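Local coordinates for protein C-domain type II peptide synthetase (Streptomyces globisporus, PDB 4ZNM) that is a condensation-domain protein of the type II, or free-standing, class of nonribosomal peptide synthetase components, at residues A76-V82 with V131-L137. Coordinates in Å, arbitrary orientation, origin at the centre of the assembly. Numbering follows the deposited sequence.
Sequences ALRTSLV and VRELPLL. With NA (sodium ion), chain C.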
ATOM      1  N   ALA A  76      10.854   5.801 -13.437  1.00 23.37           N
ATOM      2  CA  ALA A  76      10.615   5.979 -12.017  1.00 21.99           C
ATOM      3  C   ALA A  76      11.636   5.191 -11.198  1.00 22.76           C
ATOM      4  O   ALA A  76      11.943   5.584 -10.086  1.00 21.20           O
ATOM      5  CB  ALA A  76       9.209   5.557 -11.640  1.00 22.11           C
ATOM      6  N   LEU A  77      12.152   4.086 -11.748  1.00 19.19           N
ATOM      7  CA  LEU A  77      13.079   3.224 -11.002  1.00 23.41           C
ATOM      8  C   LEU A  77      14.519   3.727 -11.044  1.00 20.87           C
ATOM      9  O   LEU A  77      15.415   3.083 -10.500  1.00 23.82           O
ATOM     10  CB  LEU A  77      13.068   1.783 -11.547  1.00 21.55           C
ATOM     11  CG  LEU A  77      11.748   1.008 -11.382  1.00 17.86           C
ATOM     12  CD1 LEU A  77      11.873  -0.403 -11.905  1.00 24.27           C
ATOM     13  CD2 LEU A  77      11.324   0.986  -9.950  1.00 22.94           C
ATOM     14  N   ARG A  78      14.710   4.850 -11.723  1.00 21.80           N
ATOM     15  CA  ARG A  78      15.989   5.512 -11.903  1.00 24.43           C
ATOM     16  C   ARG A  78      15.853   6.983 -11.532  1.00 22.40           C
ATOM     17  O   ARG A  78      16.722   7.776 -11.872  1.00 25.51           O
ATOM     18  CB  ARG A  78      16.464   5.431 -13.368  1.00 26.01           C
ATOM     19  CG  ARG A  78      16.615   4.117 -13.889  1.00 26.74           C
ATOM     20  CD  ARG A  78      17.130   4.192 -15.287  1.00 25.84           C
ATOM     21  NE  ARG A  78      16.134   4.143 -16.353  1.00 25.92           N
ATOM     22  CZ  ARG A  78      15.996   5.088 -17.280  1.00 28.37           C
ATOM     23  NH1 ARG A  78      16.706   6.204 -17.224  1.00 28.68           N
ATOM     24  NH2 ARG A  78      15.115   4.933 -18.259  1.00 31.01           N
ATOM     25  N   THR A  79      14.755   7.356 -10.879  1.00 22.54           N
ATOM     26  CA  THR A  79      14.543   8.756 -10.477  1.00 23.75           C
ATOM     27  C   THR A  79      14.851   8.958  -8.996  1.00 22.10           C
ATOM     28  O   THR A  79      14.026   8.716  -8.129  1.00 24.55           O
ATOM     29  CB  THR A  79      13.114   9.224 -10.789  1.00 25.07           C
ATOM     30  OG1 THR A  79      12.849   9.004 -12.183  1.00 25.84           O
ATOM     31  CG2 THR A  79      12.952  10.698 -10.537  1.00 24.19           C
ATOM     32  N   SER A  80      16.077   9.393  -8.720  1.00 20.50           N
ATOM     33  CA  SER A  80      16.458   9.715  -7.363  1.00 19.52           C
ATOM     34  C   SER A  80      15.790  11.020  -6.922  1.00 19.32           C
ATOM     35  O   SER A  80      15.366  11.836  -7.741  1.00 27.85           O
ATOM     36  CB  SER A  80      17.973   9.856  -7.266  1.00 23.95           C
ATOM     37  OG  SER A  80      18.399  10.983  -8.015  1.00 27.79           O
ATOM     38  N   LEU A  81      15.722  11.198  -5.616  1.00 26.68           N
ATOM     39  CA  LEU A  81      15.172  12.372  -4.987  1.00 25.31           C
ATOM     40  C   LEU A  81      16.217  12.882  -3.993  1.00 29.45           C
ATOM     41  O   LEU A  81      16.565  12.174  -3.027  1.00 29.42           O
ATOM     42  CB  LEU A  81      13.870  12.025  -4.264  1.00 23.82           C
ATOM     43  CG  LEU A  81      12.718  11.536  -5.141  1.00 26.03           C
ATOM     44  CD1 LEU A  81      11.542  11.187  -4.255  1.00 27.76           C
ATOM     45  CD2 LEU A  81      12.307  12.585  -6.154  1.00 31.93           C
ATOM     46  N   VAL A  82      16.741  14.075  -4.223  1.00 27.52           N
ATOM     47  CA  VAL A  82      17.787  14.593  -3.344  1.00 31.41           C
ATOM     48  C   VAL A  82      17.321  15.876  -2.675  1.00 35.74           C
ATOM     49  O   VAL A  82      16.576  16.656  -3.276  1.00 34.44           O
ATOM     50  CB  VAL A  82      19.094  14.825  -4.110  1.00 38.01           C
ATOM     51  CG1 VAL A  82      19.674  13.480  -4.619  1.00 35.07           C
ATOM     52  CG2 VAL A  82      18.873  15.819  -5.238  1.00 37.33           C
ATOM     53  N   VAL A 131      16.649   6.646  -1.258  1.00 22.42           N
ATOM     54  CA  VAL A 131      16.059   7.284  -2.442  1.00 22.53           C
ATOM     55  C   VAL A 131      17.071   8.262  -3.077  1.00 21.96           C
ATOM     56  O   VAL A 131      16.908   8.739  -4.200  1.00 22.66           O
ATOM     57  CB  VAL A 131      14.738   8.013  -2.078  1.00 21.51           C
ATOM     58  CG1 VAL A 131      15.032   9.277  -1.293  1.00 22.96           C
ATOM     59  CG2 VAL A 131      13.946   8.267  -3.358  1.00 24.37           C
ATOM     60  N   ARG A 132      18.117   8.574  -2.335  1.00 23.27           N
ATOM     61  CA  ARG A 132      19.037   9.648  -2.731  1.00 28.49           C
ATOM     62  C   ARG A 132      20.029   9.191  -3.797  1.00 30.69           C
ATOM     63  O   ARG A 132      20.662  10.013  -4.461  1.00 28.17           O
ATOM     64  CB  ARG A 132      19.781  10.193  -1.504  1.00 27.53           C
ATOM     65  CG  ARG A 132      18.829  10.988  -0.605  1.00 25.22           C
ATOM     66  CD  ARG A 132      19.550  11.908   0.404  1.00 28.69           C
ATOM     67  NE  ARG A 132      20.335  11.099   1.338  1.00 36.68           N
ATOM     68  CZ  ARG A 132      19.858  10.569   2.463  1.00 38.41           C
ATOM     69  NH1 ARG A 132      20.650   9.848   3.247  1.00 40.04           N
ATOM     70  NH2 ARG A 132      18.591  10.762   2.817  1.00 35.49           N
ATOM     71  N   GLU A 133      20.154   7.883  -3.984  1.00 22.86           N
ATOM     72  CA  GLU A 133      20.961   7.373  -5.094  1.00 23.90           C
ATOM     73  C   GLU A 133      20.505   5.990  -5.480  1.00 26.10           C
ATOM     74  O   GLU A 133      19.847   5.337  -4.711  1.00 22.90           O
ATOM     75  CB  GLU A 133      22.461   7.352  -4.735  1.00 33.36           C
ATOM     76  CG  GLU A 133      22.862   6.355  -3.687  1.00 49.55           C
ATOM     77  CD  GLU A 133      22.744   6.882  -2.280  1.00 87.57           C
ATOM     78  OE1 GLU A 133      22.425   8.076  -2.109  1.00107.44           O
ATOM     79  OE2 GLU A 133      22.979   6.101  -1.335  1.00100.86           O
ATOM     80  N   LEU A 134      20.861   5.547  -6.675  1.00 22.03           N
ATOM     81  CA  LEU A 134      20.485   4.202  -7.119  1.00 26.96           C
ATOM     82  C   LEU A 134      21.203   3.160  -6.241  1.00 24.92           C
ATOM     83  O   LEU A 134      22.247   3.457  -5.688  1.00 25.40           O
ATOM     84  CB  LEU A 134      20.827   4.031  -8.596  1.00 30.08           C
ATOM     85  CG  LEU A 134      20.224   5.103  -9.530  1.00 27.89           C
ATOM     86  CD1 LEU A 134      20.416   4.775 -10.981  1.00 31.41           C
ATOM     87  CD2 LEU A 134      18.728   5.339  -9.258  1.00 25.10           C
ATOM     88  N   PRO A 135      20.636   1.949  -6.106  1.00 24.86           N
ATOM     89  CA  PRO A 135      19.409   1.530  -6.795  1.00 20.21           C
ATOM     90  C   PRO A 135      18.139   1.965  -6.063  1.00 19.62           C
ATOM     91  O   PRO A 135      18.166   2.261  -4.882  1.00 20.95           O
ATOM     92  CB  PRO A 135      19.522   0.012  -6.811  1.00 21.68           C
ATOM     93  CG  PRO A 135      20.228  -0.314  -5.525  1.00 24.46           C
ATOM     94  CD  PRO A 135      21.212   0.844  -5.305  1.00 27.13           C
ATOM     95  N   LEU A 136      17.037   1.985  -6.794  1.00 18.03           N
ATOM     96  CA  LEU A 136      15.721   2.160  -6.225  1.00 20.09           C
ATOM     97  C   LEU A 136      14.923   0.850  -6.235  1.00 22.90           C
ATOM     98  O   LEU A 136      13.770   0.814  -5.791  1.00 21.05           O
ATOM     99  CB  LEU A 136      14.989   3.230  -7.016  1.00 19.54           C
ATOM    100  CG  LEU A 136      15.631   4.625  -6.927  1.00 21.35           C
ATOM    101  CD1 LEU A 136      14.837   5.565  -7.807  1.00 24.75           C
ATOM    102  CD2 LEU A 136      15.659   5.102  -5.497  1.00 24.93           C
ATOM    103  N   LEU A 137      15.534  -0.219  -6.769  1.00 20.72           N
ATOM    104  CA  LEU A 137      14.915  -1.541  -6.812  1.00 19.96           C
ATOM    105  C   LEU A 137      16.025  -2.539  -6.563  1.00 21.99           C
ATOM    106  O   LEU A 137      17.046  -2.453  -7.214  1.00 21.66           O
ATOM    107  CB  LEU A 137      14.257  -1.815  -8.168  1.00 20.74           C
ATOM    108  CG  LEU A 137      13.770  -3.236  -8.473  1.00 24.80           C
ATOM    109  CD1 LEU A 137      12.508  -3.601  -7.666  1.00 24.58           C
ATOM    110  CD2 LEU A 137      13.475  -3.424  -9.987  1.00 23.60           C
TER
HETATM  111 NA    NA C 501      19.078   3.685  -3.337  1.00 23.63          NA
HETATM  112  O   HOH W   1      17.540   1.541  -9.608  1.00 23.60           O
HETATM  113  O   HOH W   2      21.168  10.882  -7.010  1.00 34.08           O
HETATM  114  O   HOH W   3      20.399   2.326  -2.124  1.00 30.08           O
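L136 lays its side chain over the backbone from A76 to S80; its CA-to-CB bond points toward segment 76-82. Its CD1 lies 3.3 Å from T79 O and 3.7 Å from A76 O. L134 adds its CD2 at 3.8 Å from R78 CA. L77 CD1 meets L137 CD2 at 3.9 Å, and L137 also packs on V70 and V71 of helix 60-73. Further along, L81 N donates a nearly straight hydrogen bond to V131 O (3.1 Å, 167°), beside the L81 CB–V131 CG2 contact (3.9 Å). Two waters bridge the segments: one joins L77 O (2.8 Å) to L136 N (2.9 Å), the other S80 OG (2.9 Å) to R132 O (2.7 Å). The contact joins the hairpin strand 79-84 to the loop leading into strand 137-143 of the six-stranded sheet. R132 forms a salt bridge with D38. With a cis peptide bond before P135, the loop brings E133 O and P135 O to one sodium ion, both at 2.3 Å; S130 and a water also bind it. One direct hydrogen bond and two waters link polar groups, mostly of the backbone; leucine packing supplies much of the rest. The sodium bonds to loop carbonyls, so it probably steadies the loop's shape rather than linking the segments directly.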